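Local coordinates for Xcc1710-like domain-containing protein (PDB 3CPK) that is of unknown function, a small bacterial member of the DUF498 family with a compact alpha/beta fold, at residues Phe35-Pro40 with Arg128-Leu133; Ser55-Ala60 with Glu90-Gly95. All coordinates share one frame; numbering follows the deposited sequence.

How the contacts relate
Contact 1 and contact 2 lie on two faces of the same mixed sheet, their centres about 12 Å apart. Along the chain the order is 35-40, 55-60, 90-95, 128-133, so both segments of contact 2 fall between those of contact 1. Strand 91-95 joins them: Leu92 and Val94 face helix 54-61 in contact 2, while Leu93 faces helix 123-135, the helix of contact 1. There Leu93 CD2 comes within 3.5 Å of Tyr130 CA, and Leu133 CD1 lies 3.9 Å from Leu93 CD1. The two contacts thus belong to the hydrophobic layers on the two faces of one sheet, with strand 91-95 contributing side chains to both.

Contact 1: residues Phe35-Pro40 with Arg128-Leu133; sequences FAPEGP and RTYNIL
The side chain of Tyr130 reaches from helix 123-135 to the end of strand 33-35, meeting Phe35 with its ring and Pro37 with its hydroxyl. CB already points at the loop, and with CG anti to the backbone N (chi1 162°) the ring is carried outward from the helix. Along one rim, CD2 comes first, 4.1 Å from Phe35 CE1. Further out, CE2 lies 3.6 Å from the same Phe35 CE1, and CZ marks the closest approach of the two rings, 3.5 Å from Phe35 CE1. That phenyl carbon stands over one face of the tyrosine, displaced toward its rim, while the phenyl plane is tilted 69° from the phenol plane. The pair is therefore T-shaped, edge of Phe35 to face of Tyr130, with centroids 4.9 Å apart; phenylalanine suits the place by offering a flat, wholly apolar edge.

At the tip, OH sits in the plane of the phenylalanine ring, at its edge, and 3.2 Å from Pro37 CA. Pro37 CG lies 3.8 Å from the same OH. Proline has no N-H to offer, so this contact is van der Waals; the hydroxyl instead bonds to Asn12 O. Asn12 ND2 in turn bonds Ala36 O and Gly39 O, holding the turn against which the tyrosine ends. A tyrosine suits this place because its ring packs beside Val140 and Val142 while its polar tip is satisfied at the loop. This is helix-on-sheet packing of an alpha/beta fold, with an aromatic pair bridging the helix to the connection between antiparallel strands 33-35 and 42-43.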
loop_
_atom_site.group_PDB
_atom_site.type_symbol
_atom_site.label_atom_id
_atom_site.label_comp_id
_atom_site.label_asym_id
_atom_site.label_seq_id
_atom_site.Cartn_x
_atom_site.Cartn_y
_atom_site.Cartn_z
ATOM N N PHE A 35 0.173 3.658 -3.813
ATOM C CA PHE A 35 -0.153 3.678 -5.225
ATOM C C PHE A 35 -1.113 2.580 -5.596
ATOM O O PHE A 35 -1.280 1.599 -4.875
ATOM C CB PHE A 35 1.129 3.570 -6.082
ATOM C CG PHE A 35 1.917 2.303 -5.859
ATOM C CD1 PHE A 35 1.682 1.175 -6.643
ATOM C CD2 PHE A 35 2.881 2.234 -4.850
ATOM C CE1 PHE A 35 2.389 -0.001 -6.438
ATOM C CE2 PHE A 35 3.601 1.059 -4.630
ATOM C CZ PHE A 35 3.354 -0.066 -5.425
ATOM N N ALA A 36 -1.750 2.785 -6.739
ATOM C CA ALA A 36 -2.708 1.859 -7.306
ATOM C C ALA A 36 -2.054 1.354 -8.582
ATOM O O ALA A 36 -0.949 1.775 -8.923
ATOM C CB ALA A 36 -3.999 2.587 -7.623
ATOM N N PRO A 37 -2.705 0.425 -9.292
ATOM C CA PRO A 37 -2.115 -0.090 -10.532
ATOM C C PRO A 37 -1.919 1.045 -11.538
ATOM O O PRO A 37 -0.895 1.132 -12.227
ATOM C CB PRO A 37 -3.147 -1.112 -10.996
ATOM C CG PRO A 37 -3.671 -1.633 -9.700
ATOM C CD PRO A 37 -3.873 -0.378 -8.898
ATOM N N GLU A 38 -2.921 1.912 -11.606
ATOM C CA GLU A 38 -2.879 3.053 -12.491
ATOM C C GLU A 38 -2.563 4.286 -11.658
ATOM O O GLU A 38 -2.833 4.306 -10.461
ATOM C CB GLU A 38 -4.225 3.199 -13.192
ATOM C CG GLU A 38 -4.599 1.976 -14.018
ATOM C CD GLU A 38 -5.806 2.209 -14.903
ATOM O OE1 GLU A 38 -5.829 3.248 -15.599
ATOM O OE2 GLU A 38 -6.721 1.352 -14.912
ATOM N N GLY A 39 -1.966 5.299 -12.288
ATOM C CA GLY A 39 -1.636 6.528 -11.587
ATOM C C GLY A 39 -0.179 6.614 -11.177
ATOM O O GLY A 39 0.616 5.747 -11.529
ATOM N N PRO A 40 0.206 7.662 -10.431
ATOM C CA PRO A 40 1.590 7.829 -9.989
ATOM C C PRO A 40 1.844 7.074 -8.693
ATOM O O PRO A 40 0.901 6.666 -7.999
ATOM C CB PRO A 40 1.715 9.346 -9.763
ATOM C CG PRO A 40 0.503 9.940 -10.465
ATOM C CD PRO A 40 -0.555 8.904 -10.215
ATOM N N ARG A 128 4.510 -7.879 -2.446
ATOM C CA ARG A 128 4.301 -9.124 -3.156
ATOM C C ARG A 128 2.807 -9.449 -3.273
ATOM O O ARG A 128 2.347 -9.982 -4.286
ATOM C CB ARG A 128 5.042 -10.211 -2.401
ATOM C CG ARG A 128 4.748 -11.629 -2.800
ATOM C CD ARG A 128 5.341 -12.518 -1.727
ATOM N NE ARG A 128 6.670 -12.029 -1.362
ATOM C CZ ARG A 128 7.123 -11.917 -0.116
ATOM N NH1 ARG A 128 6.355 -12.262 0.912
ATOM N NH2 ARG A 128 8.345 -11.441 0.100
ATOM N N THR A 129 2.039 -9.131 -2.242
ATOM C CA THR A 129 0.607 -9.401 -2.310
ATOM C C THR A 129 -0.054 -8.417 -3.281
ATOM O O THR A 129 -1.077 -8.719 -3.892
ATOM C CB THR A 129 -0.065 -9.301 -0.916
ATOM O OG1 THR A 129 0.504 -10.274 -0.035
ATOM C CG2 THR A 129 -1.533 -9.576 -1.023
ATOM N N TYR A 130 0.548 -7.244 -3.423
ATOM C CA TYR A 130 0.034 -6.229 -4.335
ATOM C C TYR A 130 0.196 -6.686 -5.780
ATOM O O TYR A 130 -0.731 -6.570 -6.582
ATOM C CB TYR A 130 0.782 -4.903 -4.154
ATOM C CG TYR A 130 0.611 -3.984 -5.335
ATOM C CD1 TYR A 130 -0.470 -3.114 -5.419
ATOM C CD2 TYR A 130 1.489 -4.051 -6.418
ATOM C CE1 TYR A 130 -0.677 -2.334 -6.566
ATOM C CE2 TYR A 130 1.288 -3.290 -7.554
ATOM C CZ TYR A 130 0.205 -2.434 -7.625
ATOM O OH TYR A 130 -0.008 -1.708 -8.766
ATOM N N ASN A 131 1.389 -7.174 -6.116
ATOM C CA ASN A 131 1.656 -7.642 -7.467
ATOM C C ASN A 131 0.624 -8.689 -7.859
ATOM O O ASN A 131 0.110 -8.680 -8.977
ATOM C CB ASN A 131 3.058 -8.260 -7.570
ATOM C CG ASN A 131 4.168 -7.221 -7.737
ATOM O OD1 ASN A 131 5.352 -7.556 -7.636
ATOM N ND2 ASN A 131 3.795 -5.965 -7.999
ATOM N N ILE A 132 0.319 -9.589 -6.929
ATOM C CA ILE A 132 -0.640 -10.653 -7.194
ATOM C C ILE A 132 -2.058 -10.150 -7.393
ATOM O O ILE A 132 -2.680 -10.451 -8.402
ATOM C CB ILE A 132 -0.606 -11.724 -6.073
ATOM C CG1 ILE A 132 0.734 -12.455 -6.124
ATOM C CG2 ILE A 132 -1.745 -12.729 -6.256
ATOM C CD1 ILE A 132 0.959 -13.414 -4.982
ATOM N N LEU A 133 -2.571 -9.386 -6.441
ATOM C CA LEU A 133 -3.921 -8.854 -6.573
ATOM C C LEU A 133 -4.035 -8.026 -7.847
ATOM O O LEU A 133 -5.094 -7.935 -8.459
ATOM C CB LEU A 133 -4.271 -7.978 -5.372
ATOM C CG LEU A 133 -4.356 -8.680 -4.022
ATOM C CD1 LEU A 133 -5.007 -7.749 -3.022
ATOM C CD2 LEU A 133 -5.167 -9.948 -4.150
#

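Contact 2: residues Ser55-Ala60 with Glu90-Gly95; sequences SLLQQA and EVLLVG
Leu56 O, the carbonyl just before Leu57, the residue that meets Leu92 and Val94, is held by three N-H groups. Ala60 N gives the regular helical bond, 3.1 Å to Leu56 O; Gln59 N adds a weak one at 3.3 Å to the same Leu56 O, and Trp44 NE1 reaches it from a loop. The indole thus ties helix 54-61 to the loop that carries Trp44, and its side chain also packs against Leu57 and Ala60.

No hydrogen bond crosses the contact; apart from one methyl against a backbone carbonyl, the side chains meet carbon to carbon. Leu57 divides its side chain between two strand residues: CG lies 4.1 Å from Leu92 CD2, while CD1 reaches on to Val94, 4.0 Å from Val94 CG2. The two leucines meet at a slant, whereas Leu57 and Val94 cross at about a right angle. Leu92 CG stands anti to its own backbone N (chi1 167°), and from there CD2 also touches the helix backbone, 3.3 Å from Leu57 O. Val94 uses the methyl anti to its carbonyl carbon, CG2.

Leu92 and Val94, two positions apart on strand 91-95, face the same way, as a beta strand requires. The strand runs parallel to 117-121, and helix 105-112 links them in a beta-alpha-beta crossover. Leu111 of that helix touches both Leu57 and Leu92, so the two helices share this face of the sheet.

The branched leucine ends reach across a backbone separation of 8.2 Å between Leu57 CA and Leu92 CA. Beta-branched valine is comfortable in an extended strand and offers a short methyl surface, and Ala60 points its single methyl at the strand but stops short of contact.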
loop_
_atom_site.group_PDB
_atom_site.type_symbol
_atom_site.label_atom_id
_atom_site.label_comp_id
_atom_site.label_asym_id
_atom_site.label_seq_id
_atom_site.Cartn_x
_atom_site.Cartn_y
_atom_site.Cartn_z
ATOM N N SER A 55 -6.956 8.671 8.843
ATOM C CA SER A 55 -6.883 9.818 7.951
ATOM C C SER A 55 -5.824 9.567 6.880
ATOM O O SER A 55 -5.986 9.931 5.719
ATOM C CB SER A 55 -6.536 11.074 8.751
ATOM O OG SER A 55 -6.579 12.224 7.931
ATOM N N LEU A 56 -4.735 8.932 7.287
ATOM C CA LEU A 56 -3.648 8.612 6.381
ATOM C C LEU A 56 -4.008 7.432 5.486
ATOM O O LEU A 56 -3.674 7.416 4.303
ATOM C CB LEU A 56 -2.389 8.297 7.186
ATOM C CG LEU A 56 -1.533 9.514 7.518
ATOM C CD1 LEU A 56 -0.458 9.134 8.512
ATOM C CD2 LEU A 56 -0.922 10.053 6.232
ATOM N N LEU A 57 -4.694 6.450 6.055
ATOM C CA LEU A 57 -5.101 5.265 5.317
ATOM C C LEU A 57 -6.078 5.614 4.208
ATOM O O LEU A 57 -6.042 5.028 3.126
ATOM C CB LEU A 57 -5.744 4.257 6.270
ATOM C CG LEU A 57 -4.948 3.025 6.713
ATOM C CD1 LEU A 57 -3.454 3.158 6.383
ATOM C CD2 LEU A 57 -5.175 2.834 8.205
ATOM N N GLN A 58 -6.954 6.571 4.483
ATOM C CA GLN A 58 -7.945 6.989 3.502
ATOM C C GLN A 58 -7.356 7.821 2.379
ATOM O O GLN A 58 -7.839 7.784 1.254
ATOM C CB GLN A 58 -9.072 7.744 4.196
ATOM C CG GLN A 58 -9.989 6.811 4.969
ATOM C CD GLN A 58 -10.715 7.502 6.100
ATOM O OE1 GLN A 58 -10.723 7.009 7.231
ATOM N NE2 GLN A 58 -11.330 8.647 5.809
ATOM N N GLN A 59 -6.310 8.575 2.670
ATOM C CA GLN A 59 -5.692 9.368 1.622
ATOM C C GLN A 59 -4.941 8.427 0.679
ATOM O O GLN A 59 -4.887 8.656 -0.526
ATOM C CB GLN A 59 -4.765 10.412 2.247
ATOM C CG GLN A 59 -3.351 10.459 1.721
ATOM C CD GLN A 59 -2.571 11.597 2.346
ATOM O OE1 GLN A 59 -2.977 12.143 3.373
ATOM N NE2 GLN A 59 -1.443 11.954 1.738
ATOM N N ALA A 60 -4.383 7.356 1.236
ATOM C CA ALA A 60 -3.651 6.367 0.449
ATOM C C ALA A 60 -4.624 5.588 -0.440
ATOM O O ALA A 60 -4.371 5.365 -1.630
ATOM C CB ALA A 60 -2.906 5.409 1.375
ATOM N N GLU A 90 -11.033 -2.463 -3.883
ATOM C CA GLU A 90 -11.400 -3.713 -3.226
ATOM C C GLU A 90 -10.656 -3.858 -1.896
ATOM O O GLU A 90 -11.265 -3.982 -0.839
ATOM C CB GLU A 90 -11.035 -4.887 -4.136
ATOM C CG GLU A 90 -12.146 -5.871 -4.448
ATOM C CD GLU A 90 -11.700 -6.927 -5.454
ATOM O OE1 GLU A 90 -11.574 -6.600 -6.658
ATOM O OE2 GLU A 90 -11.461 -8.080 -5.040
ATOM N N VAL A 91 -9.331 -3.814 -1.968
ATOM C CA VAL A 91 -8.471 -3.985 -0.806
ATOM C C VAL A 91 -7.384 -2.921 -0.675
ATOM O O VAL A 91 -6.790 -2.506 -1.672
ATOM C CB VAL A 91 -7.729 -5.347 -0.889
ATOM C CG1 VAL A 91 -7.186 -5.745 0.475
ATOM C CG2 VAL A 91 -8.649 -6.411 -1.454
ATOM N N LEU A 92 -7.134 -2.477 0.552
ATOM C CA LEU A 92 -6.049 -1.545 0.799
ATOM C C LEU A 92 -5.025 -2.340 1.591
ATOM O O LEU A 92 -5.251 -2.701 2.747
ATOM C CB LEU A 92 -6.464 -0.324 1.622
ATOM C CG LEU A 92 -5.228 0.452 2.134
ATOM C CD1 LEU A 92 -4.294 0.790 0.971
ATOM C CD2 LEU A 92 -5.653 1.718 2.855
ATOM N N LEU A 93 -3.912 -2.638 0.939
ATOM C CA LEU A 93 -2.825 -3.372 1.557
ATOM C C LEU A 93 -1.954 -2.365 2.280
ATOM O O LEU A 93 -1.653 -1.299 1.742
ATOM C CB LEU A 93 -1.991 -4.073 0.484
ATOM C CG LEU A 93 -2.319 -5.486 0.002
ATOM C CD1 LEU A 93 -3.794 -5.797 0.160
ATOM C CD2 LEU A 93 -1.871 -5.612 -1.438
ATOM N N VAL A 94 -1.556 -2.694 3.499
ATOM C CA VAL A 94 -0.696 -1.804 4.254
ATOM C C VAL A 94 0.563 -2.536 4.731
ATOM O O VAL A 94 0.491 -3.493 5.514
ATOM C CB VAL A 94 -1.439 -1.204 5.458
ATOM C CG1 VAL A 94 -0.537 -0.188 6.177
ATOM C CG2 VAL A 94 -2.718 -0.541 4.981
ATOM N N GLY A 95 1.710 -2.089 4.214
ATOM C CA GLY A 95 2.993 -2.667 4.583
ATOM C C GLY A 95 3.538 -1.900 5.764
ATOM O O GLY A 95 3.976 -0.765 5.632
#